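Local coordinates for protein inactive glucansucrase (Lactobacillus reuteri, PDB 5JBD) that is an inactive glucansucrase, a calcium-binding member of glycoside hydrolase family 70 built around a TIM-type barrel, at residues Phe698-Arg712 and Gln745-Ser757. Numbering follows the deposited sequence.
Sequences FGRSRYNEGYSMTDR and QEDIVMNQMIGFS. With CA (calcium ion), chain C.
Tyr707 reaches from its loop to the barrel strand that carries Asp747. Its CB stays near Gln752, whose NE2 donates to Tyr707 O at 3.1 Å from above the carbonyl plane and also bonds a glycerol. Further out, CD1 brings the ring edge against Val749 CG2, CE1 passes both carboxylate oxygens, and OH gives a short 2.5 Å hydrogen bond to Asp747 OD2 on the syn side, tilted out of the carboxylate plane. Ring and carboxylate stand nearly perpendicular, 81° apart; Arg281 holds OD1 in a salt bridge.

Next along the loop, with chi2 at -56° and chi3 at -89° the Met709 chain folds back, which brings SD beside Met753 CG and CE onto Val749 CG1. At the far end Gly755 CA sits over one face of the Phe698 ring, 3.5 Å from the centroid, a CH-pi contact. Arg712 runs extended past Met753, and its NH2 donates to a water that in turn donates to Val749 O and Gln752 O. Asn751 binds calcium through OD1, with Asp243 OD1 and the backbone oxygens of Glu237 and Asn287. The whole is a loop laid over the C-terminal end of a parallel TIM-barrel strand, beside the calcium site.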
loop_
_atom_site.group_PDB
_atom_site.type_symbol
_atom_site.label_atom_id
_atom_site.label_comp_id
_atom_site.label_asym_id
_atom_site.label_seq_id
_atom_site.Cartn_x
_atom_site.Cartn_y
_atom_site.Cartn_z
ATOM N N PHE A 698 5.751 -8.933 -6.106
ATOM C CA PHE A 698 4.964 -10.081 -6.521
ATOM C C PHE A 698 4.559 -9.847 -7.977
ATOM O O PHE A 698 3.909 -8.835 -8.304
ATOM C CB PHE A 698 3.735 -10.188 -5.614
ATOM C CG PHE A 698 2.781 -11.311 -5.949
ATOM C CD1 PHE A 698 3.231 -12.568 -6.357
ATOM C CD2 PHE A 698 1.410 -11.113 -5.800
ATOM C CE1 PHE A 698 2.331 -13.591 -6.625
ATOM C CE2 PHE A 698 0.510 -12.133 -6.064
ATOM C CZ PHE A 698 0.976 -13.371 -6.484
ATOM N N GLY A 699 4.949 -10.778 -8.849
ATOM C CA GLY A 699 4.774 -10.614 -10.295
ATOM C C GLY A 699 3.332 -10.442 -10.739
ATOM O O GLY A 699 3.062 -9.702 -11.679
ATOM N N ARG A 700 2.410 -11.113 -10.050
ATOM C CA ARG A 700 0.982 -11.020 -10.360
ATOM C C ARG A 700 0.219 -9.923 -9.595
ATOM O O ARG A 700 -1.002 -9.837 -9.698
ATOM C CB ARG A 700 0.331 -12.384 -10.146
ATOM C CG ARG A 700 0.913 -13.457 -11.069
ATOM C CD ARG A 700 -0.076 -14.582 -11.339
ATOM N NE ARG A 700 -0.666 -15.105 -10.106
ATOM C CZ ARG A 700 -0.062 -15.934 -9.241
ATOM N NH1 ARG A 700 1.196 -16.360 -9.429
ATOM N NH2 ARG A 700 -0.731 -16.334 -8.156
ATOM N N SER A 701 0.933 -9.068 -8.860
ATOM C CA SER A 701 0.307 -7.883 -8.252
ATOM C C SER A 701 -0.216 -6.934 -9.344
ATOM O O SER A 701 0.288 -6.910 -10.471
ATOM C CB SER A 701 1.283 -7.166 -7.308
ATOM O OG SER A 701 2.330 -6.509 -8.000
ATOM N N ARG A 702 -1.242 -6.168 -9.004
ATOM C CA ARG A 702 -1.891 -5.290 -9.964
ATOM C C ARG A 702 -0.944 -4.255 -10.584
ATOM O O ARG A 702 -0.994 -4.015 -11.792
ATOM C CB ARG A 702 -3.077 -4.602 -9.292
ATOM C CG ARG A 702 -3.953 -3.765 -10.218
ATOM C CD ARG A 702 -5.269 -3.436 -9.526
ATOM N NE ARG A 702 -6.096 -4.635 -9.373
ATOM C CZ ARG A 702 -7.182 -4.741 -8.613
ATOM N NH1 ARG A 702 -7.629 -3.710 -7.889
ATOM N NH2 ARG A 702 -7.835 -5.899 -8.583
ATOM N N TYR A 703 -0.082 -3.657 -9.766
ATOM C CA TYR A 703 0.747 -2.548 -10.219
ATOM C C TYR A 703 2.251 -2.809 -10.227
ATOM O O TYR A 703 3.004 -2.029 -10.821
ATOM C CB TYR A 703 0.446 -1.307 -9.364
ATOM C CG TYR A 703 -1.026 -0.901 -9.309
ATOM C CD1 TYR A 703 -1.692 -0.442 -10.438
ATOM C CD2 TYR A 703 -1.739 -0.963 -8.116
ATOM C CE1 TYR A 703 -3.030 -0.066 -10.386
ATOM C CE2 TYR A 703 -3.070 -0.596 -8.049
ATOM C CZ TYR A 703 -3.716 -0.142 -9.181
ATOM O OH TYR A 703 -5.033 0.219 -9.096
ATOM N N ASN A 704 2.706 -3.904 -9.603
ATOM C CA ASN A 704 4.154 -4.195 -9.498
ATOM C C ASN A 704 4.927 -3.017 -8.869
ATOM O O ASN A 704 6.066 -2.730 -9.249
ATOM C CB ASN A 704 4.740 -4.585 -10.883
ATOM C CG ASN A 704 4.763 -6.086 -11.104
ATOM O OD1 ASN A 704 5.824 -6.701 -11.118
ATOM N ND2 ASN A 704 3.589 -6.683 -11.264
ATOM N N GLU A 705 4.281 -2.332 -7.920
ATOM C CA GLU A 705 4.810 -1.085 -7.342
ATOM C C GLU A 705 5.723 -1.285 -6.140
ATOM O O GLU A 705 6.468 -0.364 -5.797
ATOM C CB GLU A 705 3.669 -0.114 -6.950
ATOM C CG GLU A 705 2.973 -0.374 -5.610
ATOM C CD GLU A 705 2.251 -1.713 -5.529
ATOM O OE1 GLU A 705 1.823 -2.246 -6.571
ATOM O OE2 GLU A 705 2.149 -2.274 -4.430
ATOM N N GLY A 706 5.625 -2.441 -5.478
ATOM C CA GLY A 706 6.469 -2.753 -4.329
ATOM C C GLY A 706 5.808 -2.910 -2.965
ATOM O O GLY A 706 6.457 -3.410 -2.050
ATOM N N TYR A 707 4.549 -2.491 -2.801
ATOM C CA TYR A 707 3.813 -2.772 -1.558
ATOM C C TYR A 707 3.396 -4.240 -1.446
ATOM O O TYR A 707 3.282 -4.772 -0.330
ATOM C CB TYR A 707 2.567 -1.892 -1.390
ATOM C CG TYR A 707 2.818 -0.399 -1.279
ATOM C CD1 TYR A 707 3.488 0.133 -0.171
ATOM C CD2 TYR A 707 2.343 0.485 -2.242
ATOM C CE1 TYR A 707 3.703 1.506 -0.056
ATOM C CE2 TYR A 707 2.547 1.862 -2.122
ATOM C CZ TYR A 707 3.233 2.365 -1.021
ATOM O OH TYR A 707 3.428 3.737 -0.877
ATOM N N SER A 708 3.152 -4.883 -2.588
ATOM C CA SER A 708 2.922 -6.331 -2.636
ATOM C C SER A 708 4.265 -6.971 -2.957
ATOM O O SER A 708 4.646 -7.055 -4.139
ATOM C CB SER A 708 1.889 -6.681 -3.707
ATOM O OG SER A 708 0.612 -6.221 -3.317
ATOM N N MET A 709 4.991 -7.377 -1.912
ATOM C CA MET A 709 6.380 -7.827 -2.062
ATOM C C MET A 709 6.584 -9.232 -1.513
ATOM O O MET A 709 5.924 -9.641 -0.561
ATOM C CB MET A 709 7.379 -6.818 -1.447
ATOM C CG MET A 709 7.709 -6.968 0.044
ATOM S SD MET A 709 6.242 -6.921 1.076
ATOM C CE MET A 709 6.153 -5.145 1.370
ATOM N N THR A 710 7.502 -9.955 -2.158
ATOM C CA THR A 710 7.884 -11.309 -1.793
ATOM C C THR A 710 9.221 -11.372 -1.062
ATOM O O THR A 710 9.544 -12.418 -0.501
ATOM C CB THR A 710 7.991 -12.193 -3.062
ATOM O OG1 THR A 710 8.947 -11.622 -3.977
ATOM C CG2 THR A 710 6.642 -12.285 -3.763
ATOM N N ASP A 711 10.008 -10.289 -1.105
ATOM C CA ASP A 711 11.345 -10.259 -0.497
ATOM C C ASP A 711 11.673 -8.834 -0.026
ATOM O O ASP A 711 11.853 -7.937 -0.842
ATOM C CB ASP A 711 12.406 -10.769 -1.505
ATOM C CG ASP A 711 13.763 -11.054 -0.864
ATOM O OD1 ASP A 711 14.164 -10.356 0.105
ATOM O OD2 ASP A 711 14.458 -12.001 -1.327
ATOM N N ARG A 712 11.756 -8.661 1.294
ATOM C CA ARG A 712 11.966 -7.352 1.934
ATOM C C ARG A 712 13.402 -6.832 1.833
ATOM O O ARG A 712 13.646 -5.646 2.073
ATOM C CB ARG A 712 11.616 -7.425 3.416
ATOM C CG ARG A 712 10.136 -7.532 3.735
ATOM C CD ARG A 712 9.981 -7.564 5.246
ATOM N NE ARG A 712 8.615 -7.370 5.714
ATOM C CZ ARG A 712 8.274 -7.209 6.998
ATOM N NH1 ARG A 712 9.193 -7.230 7.963
ATOM N NH2 ARG A 712 7.000 -7.029 7.314
ATOM N N GLN A 745 14.151 9.305 1.827
ATOM C CA GLN A 745 13.394 8.360 2.655
ATOM C C GLN A 745 12.928 7.161 1.852
ATOM O O GLN A 745 12.646 7.271 0.663
ATOM C CB GLN A 745 12.184 9.029 3.307
ATOM C CG GLN A 745 12.546 10.127 4.303
ATOM C CD GLN A 745 12.856 11.478 3.665
ATOM O OE1 GLN A 745 12.238 11.873 2.672
ATOM N NE2 GLN A 745 13.834 12.189 4.226
ATOM N N GLU A 746 12.853 6.007 2.507
ATOM C CA GLU A 746 12.288 4.799 1.892
ATOM C C GLU A 746 10.932 4.542 2.502
ATOM O O GLU A 746 10.727 4.721 3.702
ATOM C CB GLU A 746 13.199 3.567 2.099
ATOM C CG GLU A 746 12.605 2.207 1.719
ATOM C CD GLU A 746 12.249 2.028 0.239
ATOM O OE1 GLU A 746 11.955 3.027 -0.477
ATOM O OE2 GLU A 746 12.222 0.848 -0.199
ATOM N N ASP A 747 10.010 4.145 1.642
ATOM C CA ASP A 747 8.695 3.670 2.020
ATOM C C ASP A 747 8.874 2.301 2.658
ATOM O O ASP A 747 9.163 1.331 1.959
ATOM C CB ASP A 747 7.827 3.564 0.751
ATOM C CG ASP A 747 6.351 3.722 1.015
ATOM O OD1 ASP A 747 5.880 3.226 2.055
ATOM O OD2 ASP A 747 5.659 4.349 0.156
ATOM N N ILE A 748 8.716 2.226 3.975
ATOM C CA ILE A 748 8.904 0.969 4.726
ATOM C C ILE A 748 7.523 0.391 4.999
ATOM O O ILE A 748 6.616 1.123 5.393
ATOM C CB ILE A 748 9.771 1.135 6.009
ATOM C CG1 ILE A 748 10.083 -0.242 6.629
ATOM C CG2 ILE A 748 9.128 2.072 7.044
ATOM C CD1 ILE A 748 11.070 -0.189 7.769
ATOM N N VAL A 749 7.383 -0.922 4.782
ATOM C CA VAL A 749 6.072 -1.569 4.673
ATOM C C VAL A 749 5.982 -2.753 5.629
ATOM O O VAL A 749 6.243 -3.895 5.236
ATOM C CB VAL A 749 5.811 -2.045 3.231
ATOM C CG1 VAL A 749 4.400 -2.625 3.082
ATOM C CG2 VAL A 749 6.021 -0.891 2.258
ATOM N N MET A 750 5.607 -2.471 6.883
ATOM C CA MET A 750 5.505 -3.501 7.933
ATOM C C MET A 750 4.155 -4.209 8.003
ATOM O O MET A 750 4.040 -5.208 8.711
ATOM C CB MET A 750 5.848 -2.919 9.314
ATOM C CG MET A 750 7.323 -2.579 9.491
ATOM S SD MET A 750 7.753 -1.780 11.063
ATOM C CE MET A 750 7.373 -0.059 10.668
ATOM N N ASN A 751 3.139 -3.738 7.279
ATOM C CA ASN A 751 1.801 -4.266 7.512
ATOM C C ASN A 751 1.594 -5.655 6.929
ATOM O O ASN A 751 1.010 -6.503 7.603
ATOM C CB ASN A 751 0.706 -3.365 6.986
ATOM C CG ASN A 751 -0.681 -3.931 7.265
ATOM O OD1 ASN A 751 -1.118 -4.036 8.426
ATOM N ND2 ASN A 751 -1.373 -4.327 6.204
ATOM N N GLN A 752 2.002 -5.843 5.671
ATOM C CA GLN A 752 1.735 -7.095 4.951
ATOM C C GLN A 752 2.833 -7.506 3.977
ATOM O O GLN A 752 3.598 -6.671 3.504
ATOM C CB GLN A 752 0.415 -7.022 4.166
ATOM C CG GLN A 752 0.490 -6.318 2.804
ATOM C CD GLN A 752 0.585 -4.794 2.896
ATOM O OE1 GLN A 752 -0.027 -4.178 3.758
ATOM N NE2 GLN A 752 1.342 -4.190 1.990
ATOM N N MET A 753 2.859 -8.808 3.693
ATOM C CA MET A 753 3.572 -9.369 2.545
ATOM C C MET A 753 2.550 -10.090 1.672
ATOM O O MET A 753 1.497 -10.524 2.160
ATOM C CB MET A 753 4.684 -10.308 3.021
ATOM C CG MET A 753 5.742 -9.603 3.870
ATOM S SD MET A 753 7.195 -10.616 4.246
ATOM C CE MET A 753 7.946 -10.735 2.635
ATOM N N ILE A 754 2.827 -10.167 0.371
ATOM C CA ILE A 754 1.916 -10.797 -0.586
ATOM C C ILE A 754 2.740 -11.536 -1.640
ATOM O O ILE A 754 3.714 -10.993 -2.161
ATOM C CB ILE A 754 0.975 -9.783 -1.295
ATOM C CG1 ILE A 754 0.311 -8.848 -0.272
ATOM C CG2 ILE A 754 -0.126 -10.512 -2.077
ATOM C CD1 ILE A 754 -0.628 -7.783 -0.827
ATOM N N GLY A 755 2.308 -12.754 -1.947
ATOM C CA GLY A 755 2.875 -13.555 -3.032
ATOM C C GLY A 755 3.772 -14.687 -2.565
ATOM O O GLY A 755 4.628 -15.125 -3.325
ATOM N N PHE A 756 3.591 -15.157 -1.324
ATOM C CA PHE A 756 4.341 -16.315 -0.819
ATOM C C PHE A 756 4.054 -17.526 -1.704
ATOM O O PHE A 756 2.915 -17.728 -2.126
ATOM C CB PHE A 756 3.967 -16.657 0.630
ATOM C CG PHE A 756 4.409 -15.637 1.652
ATOM C CD1 PHE A 756 5.753 -15.299 1.795
ATOM C CD2 PHE A 756 3.481 -15.048 2.513
ATOM C CE1 PHE A 756 6.159 -14.374 2.753
ATOM C CE2 PHE A 756 3.883 -14.123 3.472
ATOM C CZ PHE A 756 5.224 -13.787 3.596
ATOM N N SER A 757 5.089 -18.316 -1.998
ATOM C CA SER A 757 4.942 -19.522 -2.836
ATOM C C SER A 757 4.662 -20.804 -2.038
ATOM O O SER A 757 4.264 -21.813 -2.619
ATOM C CB SER A 757 6.193 -19.710 -3.700
ATOM O OG SER A 757 7.297 -19.990 -2.855
HETATM CA CA CA C . -1.917 -5.082 10.279
HETATM O O HOH W 1 5.887 -6.569 4.832
HETATM O O HOH W 2 0.388 -5.776 10.356
#